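Local coordinates for protein putative primosome component (Streptococcus pyogenes serotype M3, PDB 2QGZ) that probably acts in the primosome as a P-loop ATPase that loads the replicative helicase onto DNA, at residues A[153-165]-A[285-298]. Numbering follows the deposited sequence.
Sequences KGLYLYGDMGIGK and VRYLAREFHLEGAN. With PO4 (phosphate ion), chain B.
Gly154 to Tyr158 and Ala289 to His293 pair as parallel strands, joined by six backbone hydrogen bonds from Gly154 N to Leu288 O (2.9 Å) through to Leu294 N to Tyr158 O. Strand 289-293 is an edge strand of the parallel sheet; strand 154-158 lies between it and strand 251-255, to which it is also hydrogen-bonded.

Apolar packing differs on the two faces. On one, Leu157 CD2 meets Phe292 CB at 3.6 Å and Leu155 CD2 lies over the rim of the Phe292 ring; helix 131-146 packs on Leu155 and Phe292 through Ile140 and Ala139. On the other, Val285 CG1 touches Tyr156 CD2 at 3.7 Å, while Glu291 CG lies beside Tyr156 CD1; the Tyr156 hydroxyl bonds Tyr257 O, and Glu291 OE1 takes the amide of Phe259. Tyr158, its ring folded back over its own backbone (chi1 81°), lies nearly parallel to the His293 ring (planes 2° apart) but slid aside with little overlap, Tyr158 CE1 3.6 Å from His293 CD2; His293 CA sits over the Tyr158 face as a CH-pi contact.

Beyond the strands, Leu294 CD2 presses on the aliphatic CG of Lys165 at 3.4 Å, and Ile163 CD1 reaches Leu294 O. One water joins Asp160 N to Leu294 O, another Gly162 O to Asn298 N.

The loop 159-165 matches a Walker A P-loop. Phosphate O3 receives both Lys165 N (2.7 Å) and Lys165 NZ (2.9 Å), O2 receives Gly162 N, and Ser166 OG also binds the ion. Since NZ donates to Asp160 O as well, the ammonium ties loop to anion. Apolar and water-mediated contacts from 294-298 thus back a loop whose amides and lysine face the phosphate, consistent with a nucleotide-phosphate site.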
loop_
_atom_site.group_PDB
_atom_site.type_symbol
_atom_site.label_atom_id
_atom_site.label_comp_id
_atom_site.label_asym_id
_atom_site.label_seq_id
_atom_site.Cartn_x
_atom_site.Cartn_y
_atom_site.Cartn_z
ATOM N N LYS A 153 -9.780 6.958 3.841
ATOM C CA LYS A 153 -8.984 5.846 4.347
ATOM C C LYS A 153 -8.468 4.938 3.241
ATOM O O LYS A 153 -9.099 4.792 2.201
ATOM C CB LYS A 153 -9.813 5.017 5.325
ATOM C CG LYS A 153 -10.310 5.783 6.539
ATOM C CD LYS A 153 -9.166 6.469 7.279
ATOM C CE LYS A 153 -9.609 6.921 8.666
ATOM N NZ LYS A 153 -10.937 7.592 8.627
ATOM N N GLY A 154 -7.319 4.319 3.481
ATOM C CA GLY A 154 -6.755 3.422 2.496
ATOM C C GLY A 154 -7.319 2.035 2.695
ATOM O O GLY A 154 -8.308 1.852 3.398
ATOM N N LEU A 155 -6.687 1.049 2.079
ATOM C CA LEU A 155 -7.133 -0.327 2.208
ATOM C C LEU A 155 -6.038 -1.245 2.739
ATOM O O LEU A 155 -4.857 -1.048 2.465
ATOM C CB LEU A 155 -7.609 -0.867 0.856
ATOM C CG LEU A 155 -9.021 -0.537 0.365
ATOM C CD1 LEU A 155 -9.163 0.951 0.079
ATOM C CD2 LEU A 155 -9.288 -1.333 -0.902
ATOM N N TYR A 156 -6.447 -2.233 3.520
ATOM C CA TYR A 156 -5.542 -3.240 4.051
ATOM C C TYR A 156 -6.019 -4.516 3.343
ATOM O O TYR A 156 -7.058 -5.085 3.698
ATOM C CB TYR A 156 -5.693 -3.353 5.574
ATOM C CG TYR A 156 -4.832 -4.428 6.233
ATOM C CD1 TYR A 156 -5.250 -5.760 6.274
ATOM C CD2 TYR A 156 -3.609 -4.105 6.833
ATOM C CE1 TYR A 156 -4.484 -6.737 6.897
ATOM C CE2 TYR A 156 -2.833 -5.074 7.455
ATOM C CZ TYR A 156 -3.278 -6.390 7.485
ATOM O OH TYR A 156 -2.527 -7.362 8.114
ATOM N N LEU A 157 -5.283 -4.923 2.309
ATOM C CA LEU A 157 -5.622 -6.108 1.523
ATOM C C LEU A 157 -4.831 -7.315 1.962
ATOM O O LEU A 157 -3.603 -7.325 1.874
ATOM C CB LEU A 157 -5.325 -5.892 0.033
ATOM C CG LEU A 157 -6.277 -5.065 -0.815
ATOM C CD1 LEU A 157 -5.764 -5.012 -2.245
ATOM C CD2 LEU A 157 -7.650 -5.692 -0.772
ATOM N N TYR A 158 -5.516 -8.352 2.402
ATOM C CA TYR A 158 -4.788 -9.533 2.806
ATOM C C TYR A 158 -5.367 -10.790 2.165
ATOM O O TYR A 158 -6.551 -10.844 1.828
ATOM C CB TYR A 158 -4.782 -9.635 4.333
ATOM C CG TYR A 158 -6.038 -10.215 4.927
ATOM C CD1 TYR A 158 -6.145 -11.587 5.163
ATOM C CD2 TYR A 158 -7.115 -9.400 5.266
ATOM C CE1 TYR A 158 -7.294 -12.135 5.722
ATOM C CE2 TYR A 158 -8.268 -9.935 5.824
ATOM C CZ TYR A 158 -8.349 -11.308 6.048
ATOM O OH TYR A 158 -9.490 -11.860 6.579
ATOM N N GLY A 159 -4.516 -11.796 1.997
ATOM C CA GLY A 159 -4.937 -13.047 1.392
ATOM C C GLY A 159 -3.709 -13.869 1.042
ATOM O O GLY A 159 -2.584 -13.476 1.371
ATOM N N ASP A 160 -3.914 -14.998 0.375
ATOM C CA ASP A 160 -2.808 -15.861 0.002
ATOM C C ASP A 160 -1.746 -15.140 -0.821
ATOM O O ASP A 160 -1.997 -14.102 -1.436
ATOM C CB ASP A 160 -3.318 -17.087 -0.765
ATOM C CG ASP A 160 -4.297 -17.922 0.051
ATOM O OD1 ASP A 160 -4.478 -17.638 1.260
ATOM O OD2 ASP A 160 -4.885 -18.868 -0.522
ATOM N N MET A 161 -0.553 -15.719 -0.826
ATOM C CA MET A 161 0.582 -15.165 -1.531
ATOM C C MET A 161 0.446 -15.356 -3.045
ATOM O O MET A 161 -0.008 -16.404 -3.515
ATOM C CB MET A 161 1.849 -15.843 -1.009
ATOM C CG MET A 161 3.159 -15.185 -1.412
ATOM S SD MET A 161 4.579 -15.970 -0.572
ATOM C CE MET A 161 4.941 -17.316 -1.734
ATOM N N GLY A 162 0.812 -14.324 -3.800
ATOM C CA GLY A 162 0.753 -14.401 -5.248
ATOM C C GLY A 162 -0.578 -14.264 -5.971
ATOM O O GLY A 162 -0.625 -14.527 -7.167
ATOM N N ILE A 163 -1.648 -13.847 -5.293
ATOM C CA ILE A 163 -2.943 -13.702 -5.968
ATOM C C ILE A 163 -3.189 -12.342 -6.626
ATOM O O ILE A 163 -4.213 -12.144 -7.270
ATOM C CB ILE A 163 -4.133 -14.012 -5.015
ATOM C CG1 ILE A 163 -4.193 -12.975 -3.890
ATOM C CG2 ILE A 163 -3.990 -15.422 -4.442
ATOM C CD1 ILE A 163 -5.379 -13.161 -2.946
ATOM N N GLY A 164 -2.253 -11.412 -6.474
ATOM C CA GLY A 164 -2.410 -10.105 -7.093
ATOM C C GLY A 164 -2.865 -8.971 -6.177
ATOM O O GLY A 164 -3.387 -7.965 -6.651
ATOM N N LYS A 165 -2.669 -9.105 -4.870
ATOM C CA LYS A 165 -3.096 -8.036 -3.977
ATOM C C LYS A 165 -2.308 -6.769 -4.268
ATOM O O LYS A 165 -2.881 -5.685 -4.343
ATOM C CB LYS A 165 -2.932 -8.459 -2.516
ATOM C CG LYS A 165 -3.893 -9.583 -2.113
ATOM C CD LYS A 165 -3.827 -9.887 -0.625
ATOM C CE LYS A 165 -2.397 -10.165 -0.169
ATOM N NZ LYS A 165 -1.745 -11.294 -0.919
ATOM N N VAL A 285 -2.570 1.055 12.080
ATOM C CA VAL A 285 -2.922 0.378 10.842
ATOM C C VAL A 285 -4.448 0.342 10.729
ATOM O O VAL A 285 -5.006 0.696 9.688
ATOM C CB VAL A 285 -2.384 -1.069 10.809
ATOM C CG1 VAL A 285 -2.786 -1.740 9.509
ATOM C CG2 VAL A 285 -0.876 -1.067 10.937
ATOM N N ARG A 286 -5.117 -0.071 11.808
ATOM C CA ARG A 286 -6.574 -0.154 11.813
ATOM C C ARG A 286 -7.213 1.207 11.640
ATOM O O ARG A 286 -8.341 1.319 11.170
ATOM C CB ARG A 286 -7.094 -0.760 13.120
ATOM C CG ARG A 286 -6.728 -2.212 13.367
ATOM C CD ARG A 286 -7.501 -2.744 14.567
ATOM N NE ARG A 286 -7.223 -4.156 14.829
ATOM C CZ ARG A 286 -6.151 -4.609 15.479
ATOM N NH1 ARG A 286 -5.242 -3.761 15.951
ATOM N NH2 ARG A 286 -5.981 -5.916 15.645
ATOM N N TYR A 287 -6.507 2.253 12.031
ATOM C CA TYR A 287 -7.071 3.585 11.899
ATOM C C TYR A 287 -6.916 4.111 10.467
ATOM O O TYR A 287 -7.812 4.772 9.943
ATOM C CB TYR A 287 -6.415 4.529 12.918
ATOM C CG TYR A 287 -6.811 5.976 12.763
ATOM C CD1 TYR A 287 -6.132 6.812 11.880
ATOM C CD2 TYR A 287 -7.892 6.499 13.461
ATOM C CE1 TYR A 287 -6.523 8.131 11.692
ATOM C CE2 TYR A 287 -8.296 7.821 13.279
ATOM C CZ TYR A 287 -7.609 8.629 12.390
ATOM O OH TYR A 287 -8.026 9.926 12.169
ATOM N N LEU A 288 -5.792 3.790 9.832
ATOM C CA LEU A 288 -5.512 4.245 8.471
ATOM C C LEU A 288 -6.169 3.449 7.345
ATOM O O LEU A 288 -6.424 3.999 6.270
ATOM C CB LEU A 288 -4.003 4.257 8.230
ATOM C CG LEU A 288 -3.191 5.270 9.026
ATOM C CD1 LEU A 288 -1.743 4.832 9.101
ATOM C CD2 LEU A 288 -3.325 6.626 8.373
ATOM N N ALA A 289 -6.459 2.170 7.571
ATOM C CA ALA A 289 -7.042 1.372 6.492
ATOM C C ALA A 289 -8.133 0.378 6.879
ATOM O O ALA A 289 -8.165 -0.130 7.996
ATOM C CB ALA A 289 -5.929 0.643 5.760
ATOM N N ARG A 290 -9.025 0.104 5.936
ATOM C CA ARG A 290 -10.115 -0.838 6.157
ATOM C C ARG A 290 -9.674 -2.203 5.642
ATOM O O ARG A 290 -9.106 -2.309 4.561
ATOM C CB ARG A 290 -11.375 -0.357 5.436
ATOM C CG ARG A 290 -11.995 0.899 6.059
ATOM C CD ARG A 290 -12.666 0.571 7.408
ATOM N NE ARG A 290 -12.981 1.755 8.216
ATOM C CZ ARG A 290 -12.077 2.481 8.877
ATOM N NH1 ARG A 290 -10.790 2.154 8.834
ATOM N NH2 ARG A 290 -12.461 3.534 9.590
ATOM N N GLU A 291 -9.932 -3.240 6.425
ATOM C CA GLU A 291 -9.538 -4.607 6.084
ATOM C C GLU A 291 -10.394 -5.228 4.985
ATOM O O GLU A 291 -11.613 -5.132 5.026
ATOM C CB GLU A 291 -9.627 -5.468 7.339
ATOM C CG GLU A 291 -8.811 -6.738 7.337
ATOM C CD GLU A 291 -9.058 -7.575 8.593
ATOM O OE1 GLU A 291 -8.217 -8.446 8.908
ATOM O OE2 GLU A 291 -10.099 -7.367 9.262
ATOM N N PHE A 292 -9.749 -5.856 4.004
ATOM C CA PHE A 292 -10.451 -6.518 2.893
ATOM C C PHE A 292 -9.788 -7.861 2.622
ATOM O O PHE A 292 -8.580 -7.924 2.400
ATOM C CB PHE A 292 -10.378 -5.699 1.595
ATOM C CG PHE A 292 -11.425 -4.624 1.472
ATOM C CD1 PHE A 292 -11.354 -3.463 2.235
ATOM C CD2 PHE A 292 -12.468 -4.763 0.569
ATOM C CE1 PHE A 292 -12.313 -2.453 2.096
ATOM C CE2 PHE A 292 -13.428 -3.763 0.424
ATOM C CZ PHE A 292 -13.351 -2.606 1.188
ATOM N N HIS A 293 -10.568 -8.935 2.652
ATOM C CA HIS A 293 -10.020 -10.253 2.368
ATOM C C HIS A 293 -10.153 -10.472 0.865
ATOM O O HIS A 293 -11.250 -10.371 0.302
ATOM C CB HIS A 293 -10.781 -11.352 3.116
ATOM C CG HIS A 293 -10.114 -12.693 3.055
ATOM N ND1 HIS A 293 -10.731 -13.854 3.467
ATOM C CD2 HIS A 293 -8.874 -13.053 2.643
ATOM C CE1 HIS A 293 -9.902 -14.873 3.310
ATOM N NE2 HIS A 293 -8.768 -14.413 2.811
ATOM N N LEU A 294 -9.030 -10.756 0.218
ATOM C CA LEU A 294 -9.014 -10.976 -1.216
ATOM C C LEU A 294 -8.759 -12.448 -1.533
ATOM O O LEU A 294 -7.875 -13.074 -0.951
ATOM C CB LEU A 294 -7.924 -10.116 -1.855
ATOM C CG LEU A 294 -8.016 -9.939 -3.368
ATOM C CD1 LEU A 294 -9.197 -9.031 -3.676
ATOM C CD2 LEU A 294 -6.727 -9.323 -3.911
ATOM N N GLU A 295 -9.535 -13.003 -2.451
ATOM C CA GLU A 295 -9.356 -14.396 -2.839
ATOM C C GLU A 295 -9.278 -14.541 -4.352
ATOM O O GLU A 295 -9.806 -13.713 -5.102
ATOM C CB GLU A 295 -10.502 -15.256 -2.296
ATOM C CG GLU A 295 -10.740 -15.055 -0.806
ATOM C CD GLU A 295 -11.686 -16.080 -0.209
ATOM O OE1 GLU A 295 -11.237 -17.216 0.083
ATOM O OE2 GLU A 295 -12.881 -15.750 -0.037
ATOM N N GLY A 296 -8.603 -15.600 -4.791
ATOM C CA GLY A 296 -8.477 -15.860 -6.211
ATOM C C GLY A 296 -7.275 -15.193 -6.841
ATOM O O GLY A 296 -7.010 -14.018 -6.612
ATOM N N ALA A 297 -6.542 -15.952 -7.641
ATOM C CA ALA A 297 -5.370 -15.424 -8.315
ATOM C C ALA A 297 -5.801 -14.553 -9.488
ATOM O O ALA A 297 -6.950 -14.590 -9.930
ATOM C CB ALA A 297 -4.485 -16.573 -8.817
ATOM N N ASN A 298 -4.857 -13.771 -9.986
ATOM C CA ASN A 298 -5.089 -12.892 -11.112
ATOM C C ASN A 298 -4.387 -13.564 -12.281
ATOM O O ASN A 298 -3.408 -14.273 -12.077
ATOM C CB ASN A 298 -4.438 -11.537 -10.851
ATOM C CG ASN A 298 -5.063 -10.427 -11.664
ATOM O OD1 ASN A 298 -6.022 -9.798 -11.229
ATOM N ND2 ASN A 298 -4.531 -10.189 -12.859
HETATM P P PO4 B . 0.438 -10.298 -3.828
HETATM O O1 PO4 B . 0.639 -9.217 -2.817
HETATM O O2 PO4 B . 1.413 -11.404 -3.568
HETATM O O3 PO4 B . -0.964 -10.841 -3.719
HETATM O O4 PO4 B . 0.650 -9.741 -5.185
HETATM O O HOH W 1 -6.478 -15.612 -0.263
HETATM O O HOH W 2 -1.989 -13.776 -9.248
#